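Local atomic coordinates of secretory pathway GDP dissociation inhibitor (Saccharomyces cerevisiae, PDB entry 2BCG), a protein that extracts GDP-bound Rab GTPases from membranes and keeps GDP from dissociating from them, as the yeast secretory pathway requires. Residues 266-271 with 275-280; 291-296 with 435-440; 17-22 with 257-262. One frame throughout, in Å; residues are numbered along the deposited sequence.

Contact 1. Residues 266-271 with 275-280; sequences DEVLYK and GKFEGV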
# COMPACT_ATOMS: atom_id res chain seq x y z
N ASP A 266 0.07 23.40 13.34
CA ASP A 266 0.27 24.35 14.44
C ASP A 266 -1.02 24.59 15.20
O ASP A 266 -1.00 24.69 16.43
CB ASP A 266 0.78 25.68 13.91
CG ASP A 266 2.13 25.59 13.22
OD1 ASP A 266 2.39 26.50 12.41
OD2 ASP A 266 2.92 24.67 13.52
N GLU A 267 -2.12 24.74 14.46
CA GLU A 267 -3.43 25.05 15.01
C GLU A 267 -4.52 24.60 14.05
O GLU A 267 -4.46 24.83 12.84
CB GLU A 267 -3.56 26.56 15.24
CG GLU A 267 -4.76 26.96 16.09
CD GLU A 267 -4.90 28.47 16.23
OE1 GLU A 267 -5.99 28.92 16.66
OE2 GLU A 267 -3.94 29.19 15.88
N VAL A 268 -5.54 23.96 14.60
CA VAL A 268 -6.77 23.72 13.86
C VAL A 268 -7.70 24.92 14.05
O VAL A 268 -7.84 25.41 15.17
CB VAL A 268 -7.47 22.43 14.32
CG1 VAL A 268 -8.71 22.18 13.52
CG2 VAL A 268 -6.52 21.24 14.16
N LEU A 269 -8.31 25.38 12.97
CA LEU A 269 -9.19 26.56 13.01
C LEU A 269 -10.66 26.16 12.95
O LEU A 269 -11.05 25.27 12.20
CB LEU A 269 -8.85 27.55 11.89
CG LEU A 269 -7.40 28.03 11.85
CD1 LEU A 269 -7.14 28.81 10.59
CD2 LEU A 269 -7.02 28.83 13.09
N TYR A 270 -11.47 26.84 13.77
CA TYR A 270 -12.88 26.52 13.93
C TYR A 270 -13.72 27.77 13.77
O TYR A 270 -13.26 28.86 14.14
CB TYR A 270 -13.14 25.97 15.33
CG TYR A 270 -12.39 24.69 15.63
CD1 TYR A 270 -11.14 24.73 16.25
CD2 TYR A 270 -12.94 23.44 15.31
CE1 TYR A 270 -10.45 23.56 16.55
CE2 TYR A 270 -12.25 22.26 15.60
CZ TYR A 270 -11.01 22.34 16.21
OH TYR A 270 -10.29 21.20 16.51
N LYS A 271 -14.91 27.62 13.22
CA LYS A 271 -15.89 28.72 13.18
C LYS A 271 -16.26 29.08 14.63
O LYS A 271 -16.65 28.21 15.41
CB LYS A 271 -17.13 28.32 12.37
CG LYS A 271 -18.15 29.46 12.17
CD LYS A 271 -19.38 29.03 11.36
CE LYS A 271 -19.04 28.81 9.87
NZ LYS A 271 -20.00 27.90 9.14
N GLY A 275 -17.50 25.15 17.21
CA GLY A 275 -16.67 23.93 17.20
C GLY A 275 -16.51 23.24 15.84
O GLY A 275 -16.00 22.11 15.79
N LYS A 276 -16.95 23.90 14.76
CA LYS A 276 -16.90 23.37 13.41
C LYS A 276 -15.61 23.69 12.66
O LYS A 276 -15.09 24.81 12.76
CB LYS A 276 -18.05 23.92 12.57
CG LYS A 276 -19.37 23.81 13.27
CD LYS A 276 -20.43 23.21 12.40
CE LYS A 276 -21.74 23.45 13.09
NZ LYS A 276 -22.68 22.35 12.80
N PHE A 277 -15.13 22.73 11.86
CA PHE A 277 -13.88 22.91 11.13
C PHE A 277 -13.91 23.96 10.01
O PHE A 277 -14.81 23.98 9.16
CB PHE A 277 -13.44 21.55 10.55
CG PHE A 277 -12.15 21.62 9.77
CD1 PHE A 277 -10.93 21.47 10.43
CD2 PHE A 277 -12.17 21.85 8.39
CE1 PHE A 277 -9.73 21.52 9.70
CE2 PHE A 277 -10.97 21.92 7.65
CZ PHE A 277 -9.75 21.75 8.33
N GLU A 278 -12.87 24.79 9.96
CA GLU A 278 -12.69 25.71 8.85
C GLU A 278 -11.32 25.68 8.16
O GLU A 278 -11.21 26.04 6.98
CB GLU A 278 -13.03 27.14 9.27
CG GLU A 278 -14.52 27.41 9.46
CD GLU A 278 -14.81 28.88 9.75
OE1 GLU A 278 -15.94 29.32 9.42
OE2 GLU A 278 -13.92 29.58 10.31
N GLY A 279 -10.29 25.24 8.90
CA GLY A 279 -8.95 25.11 8.32
C GLY A 279 -7.84 24.75 9.29
O GLY A 279 -8.08 24.37 10.43
N VAL A 280 -6.60 24.89 8.81
CA VAL A 280 -5.40 24.58 9.60
C VAL A 280 -4.33 25.65 9.37
O VAL A 280 -4.23 26.20 8.27
CB VAL A 280 -4.80 23.16 9.29
CG1 VAL A 280 -5.79 22.08 9.67
CG2 VAL A 280 -4.36 23.04 7.85
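L269 N donates to G279 O at 2.7 Å, nearly straight (169° at the hydrogen) though 40° out of the carbonyl plane. L269 O receives E278 N at 2.9 Å and, weakly, G279 N at 3.4 Å. Two residues facing one make a classic beta bulge in the antiparallel hairpin of strands 267-271 and 276-282, shifting the register by one between L269 and Y270. Near the turn, K271 N bonds K276 O at 2.9 Å, in the carbonyl plane, while K276 NZ is held by K408 O. The extended E278 side chain crosses that of K271 at about a right angle, its OE1 lying 3.2 Å from K271 CE. K271 NZ stays 4.3 Å from E278 OE1, probably near enough for a weak attraction, but beyond a salt bridge. An alanine in place of E278 is likely to strip the K271 methylenes of their cover and the ammonium of its opposite charge. V268 and Y270 rest on F299, and V268 CG1 touches the edge of the F277 ring at CD1, 3.9 Å away. A chi1 of 180°, F277 CG opposite its backbone N, lays the ring against the bulge, with G279 N 3.5 Å above the plane, over its centre.

Contact 2. Residues 291-296 with 435-440; sequences LVIADP and FRVTGH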
# COMPACT_ATOMS: atom_id res chain seq x y z
N LEU A 291 -14.52 20.93 5.11
CA LEU A 291 -14.44 19.72 5.92
C LEU A 291 -13.01 19.19 5.99
O LEU A 291 -12.18 19.50 5.13
CB LEU A 291 -15.40 18.63 5.40
CG LEU A 291 -15.18 18.09 4.00
CD1 LEU A 291 -14.54 16.73 4.18
CD2 LEU A 291 -16.45 17.94 3.17
N VAL A 292 -12.77 18.39 7.02
CA VAL A 292 -11.49 17.68 7.17
C VAL A 292 -11.77 16.18 7.34
O VAL A 292 -12.78 15.77 7.95
CB VAL A 292 -10.67 18.26 8.37
CG1 VAL A 292 -11.33 17.98 9.71
CG2 VAL A 292 -9.21 17.72 8.34
N ILE A 293 -10.87 15.36 6.80
CA ILE A 293 -10.83 13.90 7.02
C ILE A 293 -9.48 13.64 7.69
O ILE A 293 -8.46 14.14 7.24
CB ILE A 293 -10.94 13.15 5.68
CG1 ILE A 293 -12.27 13.48 4.97
CG2 ILE A 293 -10.71 11.64 5.90
CD1 ILE A 293 -12.39 12.92 3.62
N ALA A 294 -9.46 12.92 8.81
CA ALA A 294 -8.20 12.76 9.53
C ALA A 294 -8.15 11.48 10.34
O ALA A 294 -9.19 10.89 10.65
CB ALA A 294 -7.97 13.93 10.44
N ASP A 295 -6.94 11.05 10.67
CA ASP A 295 -6.81 9.95 11.62
C ASP A 295 -6.85 10.42 13.09
O ASP A 295 -6.74 11.63 13.36
CB ASP A 295 -5.59 9.06 11.28
CG ASP A 295 -4.26 9.65 11.71
OD1 ASP A 295 -4.08 10.10 12.86
OD2 ASP A 295 -3.33 9.61 10.87
N PRO A 296 -7.10 9.49 14.02
CA PRO A 296 -7.21 9.87 15.43
C PRO A 296 -6.07 10.69 16.01
O PRO A 296 -6.29 11.46 16.98
CB PRO A 296 -7.38 8.51 16.15
CG PRO A 296 -8.07 7.62 15.08
CD PRO A 296 -7.40 8.06 13.79
N PHE A 435 -19.61 7.88 2.59
CA PHE A 435 -21.08 8.11 2.73
C PHE A 435 -21.35 9.28 3.68
O PHE A 435 -22.18 10.16 3.38
CB PHE A 435 -21.77 6.82 3.20
CG PHE A 435 -23.25 6.97 3.40
CD1 PHE A 435 -23.80 6.93 4.68
CD2 PHE A 435 -24.10 7.17 2.31
CE1 PHE A 435 -25.21 7.08 4.86
CE2 PHE A 435 -25.49 7.32 2.48
CZ PHE A 435 -26.03 7.29 3.76
N ARG A 436 -20.66 9.30 4.82
CA ARG A 436 -20.76 10.42 5.78
C ARG A 436 -20.38 11.77 5.16
O ARG A 436 -21.08 12.79 5.35
CB ARG A 436 -19.92 10.15 7.04
CG ARG A 436 -20.53 9.09 7.97
CD ARG A 436 -19.49 8.27 8.72
NE ARG A 436 -18.51 9.06 9.46
CZ ARG A 436 -17.37 8.53 9.92
NH1 ARG A 436 -17.12 7.23 9.71
NH2 ARG A 436 -16.48 9.27 10.59
N VAL A 437 -19.30 11.77 4.38
CA VAL A 437 -18.81 13.00 3.75
C VAL A 437 -19.72 13.47 2.60
O VAL A 437 -20.04 14.67 2.51
CB VAL A 437 -17.34 12.81 3.28
CG1 VAL A 437 -16.88 13.97 2.37
CG2 VAL A 437 -16.42 12.69 4.46
N THR A 438 -20.13 12.56 1.72
CA THR A 438 -20.83 12.95 0.48
C THR A 438 -22.36 12.79 0.52
O THR A 438 -23.07 13.37 -0.33
CB THR A 438 -20.34 12.14 -0.73
OG1 THR A 438 -20.83 10.79 -0.62
CG2 THR A 438 -18.80 12.18 -0.90
N GLY A 439 -22.86 11.98 1.46
CA GLY A 439 -24.31 11.72 1.59
C GLY A 439 -24.88 10.64 0.69
O GLY A 439 -26.09 10.37 0.70
N HIS A 440 -24.01 10.00 -0.10
CA HIS A 440 -24.43 8.94 -0.98
C HIS A 440 -23.39 7.83 -0.92
O HIS A 440 -22.21 8.12 -0.70
CB HIS A 440 -24.56 9.46 -2.41
CG HIS A 440 -23.36 10.23 -2.89
ND1 HIS A 440 -22.18 9.62 -3.29
CD2 HIS A 440 -23.15 11.56 -3.05
CE1 HIS A 440 -21.32 10.54 -3.67
NE2 HIS A 440 -21.88 11.73 -3.54
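V437 reaches across to L291 and I293 with both of its methyls. From CB, on the side of the helix that faces strand 292-294, the side chain forks. CG1, anti to the backbone N (chi1 169°), fits against the end of the L291 side chain and meets both branches, CD1 at 4.0 Å and CD2 at 4.1 Å. CG2, beside the backbone N, takes the other neighbour on the same face of the strand and ends 4.1 Å from I293 CD1. In each pair the side chains cross at about a right angle. The contact joins the last turn of helix 424-438 to a strand of the Rossmann-like parallel sheet, where 292-294 runs between 14-17 and 411-413. Y412 of the latter strand touches V437 and L291. I293 also packs on L26 and L30 of helix 21-32, so two helices share this side chain. Its CG1 lies anti to the carbonyl carbon (chi1 -61°), and the extended chain carries CD1 out to the valine. Beyond V437 the helix ends: G439, with positive phi, still gives its N to F435 O at 2.7 Å, and T438 OG1 lies 3.0 Å above the centre of the H440 ring while bonding Y434 O.

Contact 3. Residues 17-22 with 257-262; sequences LGTGIT and GTYMLD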
# COMPACT_ATOMS: atom_id res chain seq x y z
N LEU A 17 -5.77 14.88 6.76
CA LEU A 17 -4.64 14.86 7.70
C LEU A 17 -4.23 13.43 8.02
O LEU A 17 -5.05 12.61 8.47
CB LEU A 17 -4.97 15.59 9.00
CG LEU A 17 -5.45 17.03 8.79
CD1 LEU A 17 -5.78 17.63 10.16
CD2 LEU A 17 -4.42 17.86 8.06
N GLY A 18 -2.94 13.17 7.78
CA GLY A 18 -2.37 11.84 7.92
C GLY A 18 -2.45 11.04 6.65
O GLY A 18 -3.48 11.05 5.93
N THR A 19 -1.36 10.34 6.34
CA THR A 19 -1.33 9.56 5.10
C THR A 19 -1.37 8.06 5.36
O THR A 19 -0.80 7.28 4.57
CB THR A 19 -0.11 9.90 4.23
OG1 THR A 19 1.11 9.68 4.97
CG2 THR A 19 -0.15 11.35 3.77
N GLY A 20 -2.07 7.63 6.41
CA GLY A 20 -2.55 6.25 6.44
C GLY A 20 -3.39 5.85 5.25
O GLY A 20 -4.01 6.70 4.57
N ILE A 21 -3.47 4.54 5.01
CA ILE A 21 -4.21 4.06 3.84
C ILE A 21 -5.71 4.52 3.79
O ILE A 21 -6.21 4.84 2.72
CB ILE A 21 -4.09 2.51 3.74
CG1 ILE A 21 -4.74 1.97 2.46
CG2 ILE A 21 -4.63 1.81 4.99
CD1 ILE A 21 -4.26 2.59 1.20
N THR A 22 -6.42 4.53 4.91
CA THR A 22 -7.82 4.97 4.86
C THR A 22 -7.90 6.38 4.27
O THR A 22 -8.71 6.63 3.36
CB THR A 22 -8.43 4.93 6.25
OG1 THR A 22 -8.35 3.61 6.75
CG2 THR A 22 -9.88 5.43 6.23
N GLY A 257 -4.72 16.63 -6.41
CA GLY A 257 -4.41 16.73 -4.99
C GLY A 257 -3.05 17.37 -4.73
O GLY A 257 -2.12 17.23 -5.54
N THR A 258 -2.94 18.07 -3.60
CA THR A 258 -1.69 18.72 -3.18
C THR A 258 -1.22 18.09 -1.87
O THR A 258 -2.02 17.90 -0.95
CB THR A 258 -1.95 20.23 -2.96
OG1 THR A 258 -2.39 20.80 -4.18
CG2 THR A 258 -0.67 20.99 -2.52
N TYR A 259 0.07 17.73 -1.83
CA TYR A 259 0.67 16.99 -0.70
C TYR A 259 1.75 17.79 0.04
O TYR A 259 2.61 18.41 -0.58
CB TYR A 259 1.23 15.62 -1.18
CG TYR A 259 0.10 14.61 -1.24
CD1 TYR A 259 -0.11 13.74 -0.19
CD2 TYR A 259 -0.82 14.63 -2.30
CE1 TYR A 259 -1.18 12.84 -0.19
CE2 TYR A 259 -1.93 13.75 -2.30
CZ TYR A 259 -2.11 12.88 -1.23
OH TYR A 259 -3.20 12.05 -1.16
N MET A 260 1.70 17.71 1.36
CA MET A 260 2.73 18.31 2.24
C MET A 260 3.10 17.28 3.29
O MET A 260 2.22 16.76 3.96
CB MET A 260 2.23 19.59 2.91
CG MET A 260 1.98 20.70 1.96
SD MET A 260 1.06 22.02 2.76
CE MET A 260 0.88 23.16 1.37
N LEU A 261 4.38 16.97 3.42
CA LEU A 261 4.87 16.11 4.51
C LEU A 261 5.71 16.94 5.50
O LEU A 261 6.04 18.12 5.24
CB LEU A 261 5.71 14.97 3.96
CG LEU A 261 5.03 13.94 3.03
CD1 LEU A 261 6.13 13.00 2.57
CD2 LEU A 261 3.89 13.18 3.70
N ASP A 262 6.07 16.32 6.63
CA ASP A 262 6.90 17.00 7.65
C ASP A 262 6.34 18.39 7.96
O ASP A 262 7.09 19.35 8.16
CB ASP A 262 8.36 17.12 7.16
CG ASP A 262 9.36 17.48 8.26
OD1 ASP A 262 10.43 18.02 7.90
OD2 ASP A 262 9.13 17.22 9.46
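T19 brings a single methyl, CG2, to both Y259 and L261, and these two touches make up the whole meeting of 17-22 with 257-262. CG2 comes to the edge of the Y259 ring, near its plane, 4.4 Å from CE1, and lies equally far, 4.4 Å, from L261 CD2. The inner side, around T19 and Y259, is the more buried and is held by polar bonds. Y259 OH is hydrogen-bonded to H39 ND1 and S27 OG, and the tyrosine and histidine rings meet with their planes about 40° apart; H39 also bonds G18 O through NE2. T19 OG1 sits between the backbone N and the carbonyl carbon (chi1 58°) and bonds D41 and G47 N, which leaves CG2 to meet the tyrosine and the leucine. This is the glycine-rich loop after the first strand of the Rossmann-like fold, with G20 as N-cap of helix 21-32; a side chain at G18 would collide with L17 O. On the outer side L261, just past the end of strand 258-260, is partly exposed. T258, Y259, M260 and L261 all pack on another protein chain, so this side is partly covered by the partner, in keeping with a region known to interact with YPT1. Nothing polar passes between the two segments: the hydroxyls of T19 and Y259 are spent on other partners, so loop and edge strand meet only through weak dispersion.

In the fold
Contacts 2 and 3 share the parallel sheet: strand 292-294 runs beside strand 14-17, where I293 O and L17 N lie 2.8 Å apart in a probable hydrogen bond. Strand 258-260 is an outer strand of that sheet, and the chain goes on from it directly into the hairpin of contact 1. Contact 1 leans on contact 2 through F277, whose CD1 is 3.6 Å from V292 CG1. Centres are about 15 Å apart for contacts 1 and 2 and for contacts 2 and 3, and about 18 Å for contacts 1 and 3. None of the three includes a residue of the geranylgeranyl pockets, whose residues lie between 130 and 227; contact 3 instead reaches the YPT1-binding region.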